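Local coordinates for protein 1-deoxy-D-xylulose 5-phosphate reductoisomerase (PDB 4ZQG) that catalyses the rearrangement and reduction of 1-deoxy-D-xylulose 5-phosphate to 2-C-methyl-D-erythritol 4-phosphate, a step of the MEP pathway that fosmidomycin blocks, at residues A127-L132 and P152-H157; N158-C163 and H241-K246; Q220-D225 and M229-L234; Q249-I254 and L324-A329. One frame throughout, in Å; residues are numbered along the deposited sequence.

Contact 1 of 4, residues A127-L132 and P152-H157; sequences ANKESL and PIDSEH. With MG (magnesium ion), chain D; NAD (nicotinamide-adenine-dinucleotide), chain C; FOM (3-[formyl(hydroxy)amino]propylphosphonic acid), chain E.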
# COMPACT_ATOMS: atom_id res chain seq x y z
N ALA A 127 -20.70 2.98 5.71
CA ALA A 127 -20.32 1.94 6.64
C ALA A 127 -21.25 0.81 6.36
O ALA A 127 -20.87 -0.33 6.18
CB ALA A 127 -20.49 2.42 8.08
N ASN A 128 -22.50 1.19 6.34
CA ASN A 128 -23.64 0.33 6.09
C ASN A 128 -23.53 -0.48 4.78
O ASN A 128 -23.97 -0.04 3.70
CB ASN A 128 -24.85 1.24 6.05
CG ASN A 128 -26.09 0.54 5.69
OD1 ASN A 128 -26.89 1.05 4.92
ND2 ASN A 128 -26.27 -0.66 6.25
N LYS A 129 -22.97 -1.67 4.92
CA LYS A 129 -22.64 -2.55 3.76
C LYS A 129 -23.87 -3.31 3.24
O LYS A 129 -23.96 -3.60 2.05
CB LYS A 129 -21.53 -3.56 4.12
CG LYS A 129 -21.96 -4.53 5.22
CD LYS A 129 -20.80 -5.39 5.69
CE LYS A 129 -19.67 -4.56 6.23
NZ LYS A 129 -18.79 -5.41 7.08
N GLU A 130 -24.81 -3.61 4.13
CA GLU A 130 -26.07 -4.20 3.72
C GLU A 130 -26.78 -3.36 2.64
O GLU A 130 -27.48 -3.89 1.80
CB GLU A 130 -26.95 -4.48 4.94
CG GLU A 130 -26.30 -5.40 5.99
CD GLU A 130 -25.47 -4.67 7.08
OE1 GLU A 130 -25.07 -3.50 6.87
OE2 GLU A 130 -25.18 -5.27 8.15
N SER A 131 -26.54 -2.06 2.60
CA SER A 131 -27.07 -1.26 1.49
C SER A 131 -26.62 -1.67 0.08
O SER A 131 -27.38 -1.67 -0.86
CB SER A 131 -26.71 0.19 1.70
OG SER A 131 -27.73 0.80 2.46
N LEU A 132 -25.34 -1.97 -0.05
CA LEU A 132 -24.77 -2.38 -1.30
C LEU A 132 -25.03 -3.87 -1.61
O LEU A 132 -25.30 -4.21 -2.76
CB LEU A 132 -23.27 -2.04 -1.32
CG LEU A 132 -22.83 -0.91 -2.26
CD1 LEU A 132 -23.79 0.24 -2.48
CD2 LEU A 132 -21.54 -0.35 -1.73
N PRO A 152 -15.91 4.52 0.87
CA PRO A 152 -16.13 3.49 1.85
C PRO A 152 -15.37 3.71 3.15
O PRO A 152 -14.18 4.14 3.16
CB PRO A 152 -15.59 2.25 1.15
CG PRO A 152 -14.49 2.77 0.31
CD PRO A 152 -14.94 4.12 -0.17
N ILE A 153 -16.06 3.36 4.22
CA ILE A 153 -15.63 3.49 5.59
C ILE A 153 -15.25 2.13 6.08
O ILE A 153 -14.43 2.00 6.98
CB ILE A 153 -16.81 3.99 6.48
CG1 ILE A 153 -16.83 5.50 6.54
CG2 ILE A 153 -16.83 3.37 7.91
CD1 ILE A 153 -18.05 6.03 7.31
N ASP A 154 -15.92 1.11 5.56
CA ASP A 154 -15.55 -0.25 5.89
C ASP A 154 -14.01 -0.43 5.69
O ASP A 154 -13.44 0.02 4.69
CB ASP A 154 -16.38 -1.24 5.05
CG ASP A 154 -16.46 -2.59 5.72
OD1 ASP A 154 -15.67 -2.77 6.65
OD2 ASP A 154 -17.30 -3.44 5.37
N SER A 155 -13.36 -1.05 6.66
CA SER A 155 -11.89 -1.11 6.71
C SER A 155 -11.25 -1.67 5.44
O SER A 155 -10.45 -0.99 4.77
CB SER A 155 -11.45 -1.99 7.89
OG SER A 155 -10.12 -1.70 8.27
N GLU A 156 -11.68 -2.87 5.07
CA GLU A 156 -11.19 -3.53 3.89
C GLU A 156 -11.40 -2.68 2.65
O GLU A 156 -10.48 -2.51 1.85
CB GLU A 156 -11.82 -4.89 3.72
CG GLU A 156 -11.62 -5.82 4.92
CD GLU A 156 -12.57 -5.55 6.07
OE1 GLU A 156 -12.51 -6.25 7.10
OE2 GLU A 156 -13.37 -4.62 5.89
N HIS A 157 -12.57 -2.11 2.50
CA HIS A 157 -12.86 -1.33 1.31
C HIS A 157 -12.13 -0.02 1.33
O HIS A 157 -11.75 0.51 0.27
CB HIS A 157 -14.35 -1.12 1.18
CG HIS A 157 -15.09 -2.40 1.15
ND1 HIS A 157 -15.29 -3.16 2.28
CD2 HIS A 157 -15.54 -3.15 0.12
CE1 HIS A 157 -15.90 -4.28 1.96
NE2 HIS A 157 -16.06 -4.30 0.65
MG MG D . -15.01 -4.66 7.30
PA NAD C . -24.56 -0.62 15.77
O1A NAD C . -25.47 -1.78 15.96
O2A NAD C . -23.48 -0.29 16.77
O5B NAD C . -25.38 0.74 15.43
C5B NAD C . -26.37 0.84 14.42
C4B NAD C . -26.93 2.27 14.33
O4B NAD C . -28.06 2.23 13.44
C3B NAD C . -27.42 2.82 15.68
O3B NAD C . -27.17 4.22 15.80
C2B NAD C . -28.92 2.56 15.63
O2B NAD C . -29.69 3.58 16.26
C1B NAD C . -29.27 2.51 14.15
N9A NAD C . -30.33 1.50 13.87
C8A NAD C . -30.34 0.23 14.29
N7A NAD C . -31.46 -0.42 13.87
C5A NAD C . -32.19 0.45 13.18
C6A NAD C . -33.50 0.36 12.49
N6A NAD C . -34.20 -0.82 12.48
N1A NAD C . -33.92 1.49 11.89
C2A NAD C . -33.21 2.66 11.94
N3A NAD C . -32.02 2.82 12.56
C4A NAD C . -31.47 1.74 13.18
O3 NAD C . -23.89 -0.85 14.31
PN NAD C . -22.35 -0.70 13.85
O1N NAD C . -21.65 -1.92 14.43
O2N NAD C . -21.93 0.73 14.08
O5D NAD C . -22.60 -0.94 12.28
C5D NAD C . -23.05 0.11 11.42
C4D NAD C . -22.83 -0.28 9.96
O4D NAD C . -21.47 -0.12 9.56
C3D NAD C . -23.19 -1.74 9.74
O3D NAD C . -23.77 -1.83 8.44
C2D NAD C . -21.87 -2.47 9.84
O2D NAD C . -21.91 -3.72 9.15
C1D NAD C . -20.91 -1.42 9.27
N1N NAD C . -19.55 -1.54 9.83
C2N NAD C . -19.32 -1.39 11.15
C3N NAD C . -18.02 -1.54 11.69
C7N NAD C . -17.72 -1.35 13.15
O7N NAD C . -16.57 -1.20 13.52
N7N NAD C . -18.71 -1.32 14.05
C4N NAD C . -16.98 -1.85 10.83
C5N NAD C . -17.26 -1.98 9.49
C6N NAD C . -18.54 -1.83 8.99
O2 FOM E . -15.52 -5.55 9.17
N1 FOM E . -14.55 -5.11 10.04
C1 FOM E . -13.88 -4.05 9.82
O1 FOM E . -14.07 -3.39 8.81
C2 FOM E . -14.30 -5.99 11.17
C3 FOM E . -13.84 -7.24 10.42
C4 FOM E . -13.71 -8.43 11.32
PA1 FOM E . -13.31 -9.78 10.23
OP1 FOM E . -11.88 -9.46 9.61
OP2 FOM E . -14.20 -9.75 9.07
OP3 FOM E . -13.34 -11.26 10.92

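Contact 2 of 4, residues N158-C163 and H241-K246; sequences NAIYQC and HLFDLK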
# COMPACT_ATOMS: atom_id res chain seq x y z
N ASN A 158 -11.94 0.54 2.53
CA ASN A 158 -11.22 1.76 2.63
C ASN A 158 -9.77 1.49 2.26
O ASN A 158 -9.20 2.26 1.46
CB ASN A 158 -11.33 2.39 4.02
CG ASN A 158 -10.61 3.71 4.09
OD1 ASN A 158 -9.44 3.76 4.48
ND2 ASN A 158 -11.27 4.77 3.64
N ALA A 159 -9.21 0.40 2.79
CA ALA A 159 -7.84 -0.04 2.40
C ALA A 159 -7.67 -0.16 0.90
O ALA A 159 -6.84 0.52 0.32
CB ALA A 159 -7.51 -1.36 3.03
N ILE A 160 -8.49 -0.98 0.28
CA ILE A 160 -8.48 -1.11 -1.17
C ILE A 160 -8.57 0.25 -1.84
O ILE A 160 -7.83 0.55 -2.77
CB ILE A 160 -9.62 -2.03 -1.65
CG1 ILE A 160 -9.30 -3.48 -1.30
CG2 ILE A 160 -9.83 -1.92 -3.13
CD1 ILE A 160 -10.51 -4.37 -1.39
N TYR A 161 -9.47 1.08 -1.37
CA TYR A 161 -9.64 2.38 -2.00
C TYR A 161 -8.36 3.22 -1.93
O TYR A 161 -7.96 3.88 -2.89
CB TYR A 161 -10.80 3.09 -1.30
CG TYR A 161 -11.16 4.42 -1.89
CD1 TYR A 161 -12.14 4.53 -2.86
CD2 TYR A 161 -10.53 5.58 -1.46
CE1 TYR A 161 -12.50 5.76 -3.38
CE2 TYR A 161 -10.87 6.80 -1.98
CZ TYR A 161 -11.87 6.89 -2.93
OH TYR A 161 -12.19 8.11 -3.47
N GLN A 162 -7.73 3.22 -0.76
CA GLN A 162 -6.47 3.90 -0.56
C GLN A 162 -5.36 3.35 -1.46
O GLN A 162 -4.43 4.08 -1.80
CB GLN A 162 -6.02 3.75 0.89
CG GLN A 162 -6.77 4.60 1.91
CD GLN A 162 -5.99 4.74 3.19
OE1 GLN A 162 -4.86 5.20 3.19
NE2 GLN A 162 -6.60 4.34 4.28
N CYS A 163 -5.46 2.07 -1.80
CA CYS A 163 -4.47 1.42 -2.61
C CYS A 163 -4.76 1.42 -4.15
O CYS A 163 -4.12 0.67 -4.90
CB CYS A 163 -4.32 0.00 -2.08
SG CYS A 163 -3.42 -0.00 -0.51
N HIS A 241 -19.68 -4.22 -6.09
CA HIS A 241 -20.34 -2.97 -6.48
C HIS A 241 -19.44 -1.79 -6.36
O HIS A 241 -19.48 -0.90 -7.20
CB HIS A 241 -21.59 -2.70 -5.66
CG HIS A 241 -22.63 -3.74 -5.82
ND1 HIS A 241 -23.42 -3.83 -6.94
CD2 HIS A 241 -22.98 -4.78 -5.02
CE1 HIS A 241 -24.21 -4.88 -6.83
NE2 HIS A 241 -23.97 -5.47 -5.67
N LEU A 242 -18.65 -1.71 -5.30
CA LEU A 242 -17.89 -0.49 -5.09
C LEU A 242 -16.86 -0.31 -6.18
O LEU A 242 -16.65 0.80 -6.68
CB LEU A 242 -17.17 -0.52 -3.75
CG LEU A 242 -17.92 -0.03 -2.50
CD1 LEU A 242 -17.00 -0.25 -1.31
CD2 LEU A 242 -18.33 1.41 -2.68
N PHE A 243 -16.20 -1.41 -6.52
CA PHE A 243 -15.07 -1.34 -7.41
C PHE A 243 -15.37 -1.88 -8.80
O PHE A 243 -14.49 -1.97 -9.64
CB PHE A 243 -13.93 -2.08 -6.76
CG PHE A 243 -13.61 -1.57 -5.40
CD1 PHE A 243 -13.70 -2.39 -4.30
CD2 PHE A 243 -13.23 -0.27 -5.24
CE1 PHE A 243 -13.40 -1.91 -3.04
CE2 PHE A 243 -12.90 0.20 -4.01
CZ PHE A 243 -13.01 -0.62 -2.91
N ASP A 244 -16.64 -2.17 -9.04
CA ASP A 244 -17.16 -2.50 -10.34
C ASP A 244 -16.51 -3.74 -10.96
O ASP A 244 -16.20 -3.74 -12.14
CB ASP A 244 -17.05 -1.31 -11.26
CG ASP A 244 -17.93 -1.46 -12.43
OD1 ASP A 244 -17.44 -1.28 -13.57
OD2 ASP A 244 -19.10 -1.84 -12.24
N LEU A 245 -16.39 -4.80 -10.15
CA LEU A 245 -15.81 -6.07 -10.54
C LEU A 245 -16.78 -7.22 -10.26
O LEU A 245 -17.82 -7.01 -9.63
CB LEU A 245 -14.57 -6.30 -9.70
CG LEU A 245 -13.45 -5.28 -9.82
CD1 LEU A 245 -12.36 -5.63 -8.83
CD2 LEU A 245 -12.85 -5.25 -11.22
N LYS A 246 -16.41 -8.43 -10.68
CA LYS A 246 -17.15 -9.65 -10.37
C LYS A 246 -16.38 -10.46 -9.37
O LYS A 246 -15.24 -10.20 -9.14
CB LYS A 246 -17.39 -10.50 -11.62
CG LYS A 246 -17.98 -9.74 -12.78
CD LYS A 246 -19.44 -9.47 -12.56
CE LYS A 246 -20.02 -8.74 -13.74
NZ LYS A 246 -21.47 -8.62 -13.46

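Contact 3 of 4, residues Q220-D225 and M229-L234; sequences QKISID and MMNKGL. With NAD (nicotinamide-adenine-dinucleotide), chain C; FOM (3-[formyl(hydroxy)amino]propylphosphonic acid), chain E.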
# COMPACT_ATOMS: atom_id res chain seq x y z
N GLN A 220 -23.32 -5.56 17.45
CA GLN A 220 -23.59 -6.96 17.68
C GLN A 220 -23.64 -7.79 16.40
O GLN A 220 -23.20 -8.96 16.38
CB GLN A 220 -24.94 -7.09 18.37
CG GLN A 220 -24.92 -6.76 19.85
CD GLN A 220 -26.18 -7.28 20.51
OE1 GLN A 220 -27.29 -6.75 20.29
NE2 GLN A 220 -26.04 -8.39 21.26
N LYS A 221 -24.24 -7.21 15.37
CA LYS A 221 -24.51 -7.95 14.12
C LYS A 221 -23.20 -8.31 13.32
O LYS A 221 -22.90 -9.50 13.10
CB LYS A 221 -25.50 -7.15 13.27
CG LYS A 221 -26.00 -7.93 12.08
CD LYS A 221 -26.41 -7.02 10.94
CE LYS A 221 -26.16 -7.71 9.60
NZ LYS A 221 -26.59 -9.13 9.61
N ILE A 222 -22.46 -7.27 12.92
CA ILE A 222 -21.16 -7.39 12.32
C ILE A 222 -20.29 -8.26 13.22
O ILE A 222 -19.56 -9.09 12.75
CB ILE A 222 -20.52 -6.01 11.98
CG1 ILE A 222 -19.47 -6.16 10.90
CG2 ILE A 222 -19.86 -5.36 13.18
CD1 ILE A 222 -18.88 -4.87 10.39
N SER A 223 -20.43 -8.15 14.51
CA SER A 223 -19.66 -9.02 15.36
C SER A 223 -19.94 -10.49 15.05
O SER A 223 -19.01 -11.25 14.89
CB SER A 223 -19.87 -8.67 16.86
OG SER A 223 -19.13 -7.48 17.18
N ILE A 224 -21.20 -10.88 14.97
CA ILE A 224 -21.56 -12.30 14.73
C ILE A 224 -21.17 -12.77 13.32
O ILE A 224 -20.69 -13.90 13.10
CB ILE A 224 -23.06 -12.53 14.95
CG1 ILE A 224 -23.45 -12.20 16.41
CG2 ILE A 224 -23.45 -13.97 14.62
CD1 ILE A 224 -22.89 -13.18 17.43
N ASP A 225 -21.40 -11.88 12.38
CA ASP A 225 -21.00 -12.09 11.03
C ASP A 225 -19.49 -12.36 10.87
O ASP A 225 -19.05 -13.09 9.94
CB ASP A 225 -21.40 -10.86 10.24
CG ASP A 225 -22.88 -10.84 9.91
OD1 ASP A 225 -23.58 -11.90 10.10
OD2 ASP A 225 -23.31 -9.74 9.43
N MET A 229 -17.95 -15.73 9.44
CA MET A 229 -17.29 -15.30 8.22
C MET A 229 -18.25 -14.83 7.13
O MET A 229 -17.84 -14.49 6.03
CB MET A 229 -16.35 -16.35 7.68
CG MET A 229 -15.33 -15.75 6.69
SD MET A 229 -13.64 -16.40 6.71
CE MET A 229 -13.35 -16.32 8.47
N MET A 230 -19.53 -14.75 7.46
CA MET A 230 -20.46 -14.09 6.59
C MET A 230 -20.09 -12.62 6.36
O MET A 230 -20.44 -12.06 5.32
CB MET A 230 -21.86 -14.20 7.17
CG MET A 230 -22.94 -13.52 6.34
SD MET A 230 -22.98 -14.22 4.67
CE MET A 230 -23.81 -15.79 4.97
N ASN A 231 -19.40 -11.98 7.32
CA ASN A 231 -18.98 -10.58 7.15
C ASN A 231 -18.09 -10.40 5.90
O ASN A 231 -18.23 -9.43 5.14
CB ASN A 231 -18.27 -10.06 8.39
CG ASN A 231 -17.87 -8.58 8.26
OD1 ASN A 231 -18.70 -7.71 7.98
ND2 ASN A 231 -16.58 -8.32 8.40
N LYS A 232 -17.21 -11.38 5.66
CA LYS A 232 -16.39 -11.35 4.48
C LYS A 232 -17.21 -11.59 3.24
O LYS A 232 -16.99 -10.94 2.21
CB LYS A 232 -15.25 -12.35 4.59
CG LYS A 232 -13.93 -11.82 4.06
CD LYS A 232 -13.63 -10.40 4.49
CE LYS A 232 -13.64 -10.27 6.01
NZ LYS A 232 -13.14 -8.93 6.42
N GLY A 233 -18.20 -12.47 3.36
CA GLY A 233 -19.15 -12.74 2.29
C GLY A 233 -19.77 -11.48 1.80
O GLY A 233 -19.85 -11.22 0.62
N LEU A 234 -20.23 -10.68 2.74
CA LEU A 234 -20.99 -9.48 2.42
C LEU A 234 -20.04 -8.46 1.87
O LEU A 234 -20.38 -7.68 0.99
CB LEU A 234 -21.65 -8.93 3.70
CG LEU A 234 -22.74 -9.82 4.31
CD1 LEU A 234 -23.18 -9.19 5.60
CD2 LEU A 234 -23.95 -9.98 3.40
PA NAD C . -24.56 -0.62 15.77
O1A NAD C . -25.47 -1.78 15.96
O2A NAD C . -23.48 -0.29 16.77
O5B NAD C . -25.38 0.74 15.43
C5B NAD C . -26.37 0.84 14.42
C4B NAD C . -26.93 2.27 14.33
O4B NAD C . -28.06 2.23 13.44
C3B NAD C . -27.42 2.82 15.68
O3B NAD C . -27.17 4.22 15.80
C2B NAD C . -28.92 2.56 15.63
O2B NAD C . -29.69 3.58 16.26
C1B NAD C . -29.27 2.51 14.15
N9A NAD C . -30.33 1.50 13.87
C8A NAD C . -30.34 0.23 14.29
N7A NAD C . -31.46 -0.42 13.87
C5A NAD C . -32.19 0.45 13.18
C6A NAD C . -33.50 0.36 12.49
N6A NAD C . -34.20 -0.82 12.48
N1A NAD C . -33.92 1.49 11.89
C2A NAD C . -33.21 2.66 11.94
N3A NAD C . -32.02 2.82 12.56
C4A NAD C . -31.47 1.74 13.18
O3 NAD C . -23.89 -0.85 14.31
PN NAD C . -22.35 -0.70 13.85
O1N NAD C . -21.65 -1.92 14.43
O2N NAD C . -21.93 0.73 14.08
O5D NAD C . -22.60 -0.94 12.28
C5D NAD C . -23.05 0.11 11.42
C4D NAD C . -22.83 -0.28 9.96
O4D NAD C . -21.47 -0.12 9.56
C3D NAD C . -23.19 -1.74 9.74
O3D NAD C . -23.77 -1.83 8.44
C2D NAD C . -21.87 -2.47 9.84
O2D NAD C . -21.91 -3.72 9.15
C1D NAD C . -20.91 -1.42 9.27
N1N NAD C . -19.55 -1.54 9.83
C2N NAD C . -19.32 -1.39 11.15
C3N NAD C . -18.02 -1.54 11.69
C7N NAD C . -17.72 -1.35 13.15
O7N NAD C . -16.57 -1.20 13.52
N7N NAD C . -18.71 -1.32 14.05
C4N NAD C . -16.98 -1.85 10.83
C5N NAD C . -17.26 -1.98 9.49
C6N NAD C . -18.54 -1.83 8.99
O2 FOM E . -15.52 -5.55 9.17
N1 FOM E . -14.55 -5.11 10.04
C1 FOM E . -13.88 -4.05 9.82
O1 FOM E . -14.07 -3.39 8.81
C2 FOM E . -14.30 -5.99 11.17
C3 FOM E . -13.84 -7.24 10.42
C4 FOM E . -13.71 -8.43 11.32
PA1 FOM E . -13.31 -9.78 10.23
OP1 FOM E . -11.88 -9.46 9.61
OP2 FOM E . -14.20 -9.75 9.07
OP3 FOM E . -13.34 -11.26 10.92

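Contact 4 of 4, residues Q249-I254 and L324-A329; sequences QIQVVI and LARYAA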
# COMPACT_ATOMS: atom_id res chain seq x y z
N GLN A 249 -12.64 -11.93 -9.56
CA GLN A 249 -11.60 -10.94 -9.30
C GLN A 249 -11.32 -10.53 -7.83
O GLN A 249 -10.42 -9.71 -7.59
CB GLN A 249 -11.90 -9.70 -10.13
CG GLN A 249 -11.45 -9.87 -11.56
CD GLN A 249 -12.00 -8.79 -12.46
OE1 GLN A 249 -13.25 -8.59 -12.52
NE2 GLN A 249 -11.09 -8.07 -13.16
N ILE A 250 -12.07 -11.06 -6.87
CA ILE A 250 -11.86 -10.70 -5.48
C ILE A 250 -11.68 -11.93 -4.66
O ILE A 250 -12.57 -12.72 -4.56
CB ILE A 250 -13.07 -9.94 -4.94
CG1 ILE A 250 -13.29 -8.65 -5.73
CG2 ILE A 250 -12.87 -9.59 -3.47
CD1 ILE A 250 -14.60 -8.01 -5.42
N GLN A 251 -10.52 -12.09 -4.05
CA GLN A 251 -10.21 -13.29 -3.28
C GLN A 251 -10.05 -12.94 -1.82
O GLN A 251 -9.94 -11.77 -1.48
CB GLN A 251 -8.95 -13.97 -3.83
CG GLN A 251 -9.12 -14.43 -5.28
CD GLN A 251 -10.38 -15.25 -5.53
OE1 GLN A 251 -10.56 -16.30 -4.91
NE2 GLN A 251 -11.23 -14.79 -6.44
N VAL A 252 -10.04 -13.95 -0.96
CA VAL A 252 -10.03 -13.75 0.46
C VAL A 252 -8.92 -14.52 1.06
O VAL A 252 -8.74 -15.70 0.76
CB VAL A 252 -11.35 -14.28 1.07
CG1 VAL A 252 -11.27 -14.40 2.60
CG2 VAL A 252 -12.50 -13.42 0.62
N VAL A 253 -8.18 -13.84 1.93
CA VAL A 253 -7.12 -14.44 2.71
C VAL A 253 -7.41 -14.25 4.22
O VAL A 253 -7.77 -13.16 4.65
CB VAL A 253 -5.72 -13.85 2.31
CG1 VAL A 253 -5.63 -12.35 2.50
CG2 VAL A 253 -4.59 -14.54 3.05
N ILE A 254 -7.24 -15.32 4.99
CA ILE A 254 -7.28 -15.22 6.42
C ILE A 254 -5.99 -14.61 6.98
O ILE A 254 -4.89 -15.09 6.72
CB ILE A 254 -7.49 -16.60 7.08
CG1 ILE A 254 -8.80 -17.27 6.64
CG2 ILE A 254 -7.44 -16.49 8.59
CD1 ILE A 254 -9.94 -16.35 6.23
N LEU A 324 -21.21 -19.53 0.42
CA LEU A 324 -22.57 -19.21 0.03
C LEU A 324 -22.67 -17.78 -0.46
O LEU A 324 -23.47 -17.47 -1.33
CB LEU A 324 -23.53 -19.49 1.17
CG LEU A 324 -23.53 -20.94 1.70
CD1 LEU A 324 -24.22 -21.06 3.05
CD2 LEU A 324 -24.19 -21.88 0.72
N ALA A 325 -21.82 -16.92 0.06
CA ALA A 325 -21.82 -15.54 -0.42
C ALA A 325 -21.27 -15.40 -1.81
O ALA A 325 -21.73 -14.54 -2.59
CB ALA A 325 -21.04 -14.66 0.53
N ARG A 326 -20.26 -16.21 -2.11
CA ARG A 326 -19.68 -16.17 -3.44
C ARG A 326 -20.72 -16.68 -4.42
O ARG A 326 -21.03 -16.02 -5.40
CB ARG A 326 -18.37 -16.95 -3.52
CG ARG A 326 -17.55 -16.56 -4.75
CD ARG A 326 -16.20 -17.26 -4.81
NE ARG A 326 -15.31 -16.77 -3.79
CZ ARG A 326 -14.63 -15.63 -3.87
NH1 ARG A 326 -13.83 -15.27 -2.86
NH2 ARG A 326 -14.74 -14.86 -4.95
N TYR A 327 -21.29 -17.84 -4.11
CA TYR A 327 -22.38 -18.40 -4.88
C TYR A 327 -23.43 -17.35 -5.13
O TYR A 327 -23.88 -17.17 -6.25
CB TYR A 327 -22.94 -19.60 -4.15
CG TYR A 327 -24.22 -20.17 -4.75
CD1 TYR A 327 -24.32 -20.44 -6.13
CD2 TYR A 327 -25.32 -20.48 -3.93
CE1 TYR A 327 -25.50 -20.97 -6.66
CE2 TYR A 327 -26.48 -21.02 -4.45
CZ TYR A 327 -26.57 -21.26 -5.81
OH TYR A 327 -27.74 -21.80 -6.31
N ALA A 328 -23.80 -16.60 -4.10
CA ALA A 328 -24.84 -15.59 -4.25
C ALA A 328 -24.35 -14.44 -5.11
O ALA A 328 -25.07 -13.95 -5.96
CB ALA A 328 -25.32 -15.10 -2.89
N ALA A 329 -23.11 -14.01 -4.91
CA ALA A 329 -22.57 -12.94 -5.73
C ALA A 329 -22.67 -13.26 -7.21
O ALA A 329 -22.99 -12.39 -8.00
CB ALA A 329 -21.14 -12.65 -5.35

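Contact 1 of 4, residues A127-L132 and P152-H157
Ala127 sets its CB against Ile153 CG2 at 3.8 Å, just past the ends of the neighbouring strands 123-126 and 149-152, and the same methyl faces the NAD ribose. Lys129 carries the charge across: NZ forms a salt bridge with Asp154 OD2 at 3.0 Å, although the position of that oxygen is somewhat uncertain. A bend at chi3 (59°) turns the end of the lysine toward the metal site, where NZ is also hydrogen-bonded to Asn231 and to Glu235. The setting is the C-terminal edge of a Rossmann-type parallel sheet, where loops leaving the strands receive cofactor and metal. Asp154 splits its carboxylate between two tasks: OD1 binds magnesium at 2.1 Å while OD2 faces the lysine. Glu156 OE2, Glu235 and the two fosmidomycin oxygens O1 and O2 complete the ligands seen, and Ser155 N donates to fosmidomycin O1 at 3.3 Å. Glu130 OE1 accepts a 2.6 Å bond from NAD O3D. Ser131 OG reaches back to Asn128 OD1 at 2.6 Å, from 38° above the carbonyl plane, and Asn128 ND2 donates to the carbonyl of Gly107, which steadies the loop beside NAD.

Contact 2 of 4, residues N158-C163 and H241-K246
The side chain of Ile160 meets the Phe243 ring through CB, CG2 and CD1. CB sits 3.9 Å from Phe243 CZ. From it CG2 reaches farthest over the aromatic face: it stands 3.7 Å from the ring centroid, 23° off the normal, a CH-pi contact displaced toward CZ. The other branch leaves beside the backbone N (chi1 -73°) and runs out to CD1, which only grazes the ring at Phe243 CE1, 4.1 Å away. Leu242 CB covers the opposite face, 3.9 Å above the ring plane, so the phenyl group is held between its own helix and helix 155-162. Tyr161 adds a loose contact, its CB 4.5 Å from Phe243 CE2. No hydrogen bond joins the two segments. Leu185, on strand 182-189, touches both Ile160 and Phe243, and Val264 of strand 260-266 lies against Ile160. Gln162, on the same helix, donates from NE2 to Ser270 of the second subunit. Phe243 thus packs the C-terminal part of helix 230-243 against helix 155-162, in the layered alpha/beta packing of helices on the mixed sheet of the reductoisomerase.

Contact 3 of 4, residues Q220-D225 and M229-L234
Asn231 and Ile222 cross obliquely, with the amide oxygen OD1 over the isoleucine shaft at 3.4 Å from CG1. Their helices, 220-228 and 230-243, meet at a sharp corner, the short axes 102° apart. Ile222 runs on beyond the amide, and its CD1 lies over one face of the nicotinamide ring, 3.4 Å from NAD C6N. At the corner, Asn231 N donates to Asp225 O at 2.9 Å, nearly straight at the hydrogen (166°) although the donor stands 57° out of the carbonyl plane. The aspartate side chain meets Leu234 at about a right angle, its OD2 3.9 Å from CD1. Its OD1 is bonded to Asn343, and OD2 forms a salt bridge with Lys221 whose hydrogen bond is weak. Asn231 CG is anti to the backbone N, which extends the amide to the inhibitor: ND2 donates to fosmidomycin OP2 at 2.9 Å and to O2 at 3.1 Å, while Lys129 holds the amide oxygen. Lys232 NZ joins at the phosphonate, 3.0 Å from OP2. One amide nitrogen therefore bonds to the hydroxamate oxygen O2 as well as to the phosphonate, and the charge of Lys232 is probably shared between the phosphonate and its salt-bridge partners Glu156 and Glu235.

Contact 4 of 4, residues Q249-I254 and L324-A329
Arg326 spans the gap from helix 320-331 to strand 250-254, which lies at the edge, within this chain, of the mixed sheet. Its NH2 donates to Ile250 O at 3.1 Å, approaching almost head-on to the carbonyl (C=O...N angle 168°) and within 8° of the guanidinium plane. NH1 adds a weak second bond to the same oxygen at 3.3 Å, so the carbonyl is held between both terminal nitrogens. NH2 also forms a salt bridge with Glu247, which ties the guanidinium to the approach of the strand as well. The arginine starts extended, then bends at chi3 to lay its edge against the strand. The long side chain bridges antiparallel axes of the short segments that stay 11.8 Å apart. Leu236, of helix 230-243, packs on both Ile250 and Arg326. Gln251 OE1, in one of two alternative conformers, lies over one guanidinium face with the two planes 23° apart, a placement that is therefore doubtful. Farther along the strand, Val252 O accepts a hydrogen bond from Tyr304 of the second subunit. Beyond the polar grip, Val252 CG2 lies near the guanidinium plane, 4.2 Å from Arg326 NH1.

Contacts 1 and 3 line the active site: both touch NAD and fosmidomycin, and they meet through Glu156 OE1 and Lys232 NZ, a 2.8 Å salt bridge. Contact 2 prolongs the helix that begins in contact 1, and His157 CD2 packs on Leu242 CD1 at 3.5 Å, but there charge and metal give way to hydrocarbon. Helix 230-243 serves contact 3 near its start and contact 2 at its end. Gly233 CA against Ala325 CB joins contact 3 to contact 4. Contact 4 is only partly buried and relies on an arginine reaching a backbone carbonyl; the touching residues of contacts 1 to 3 are all buried. Contacts 2 and 4 both touch the second subunit.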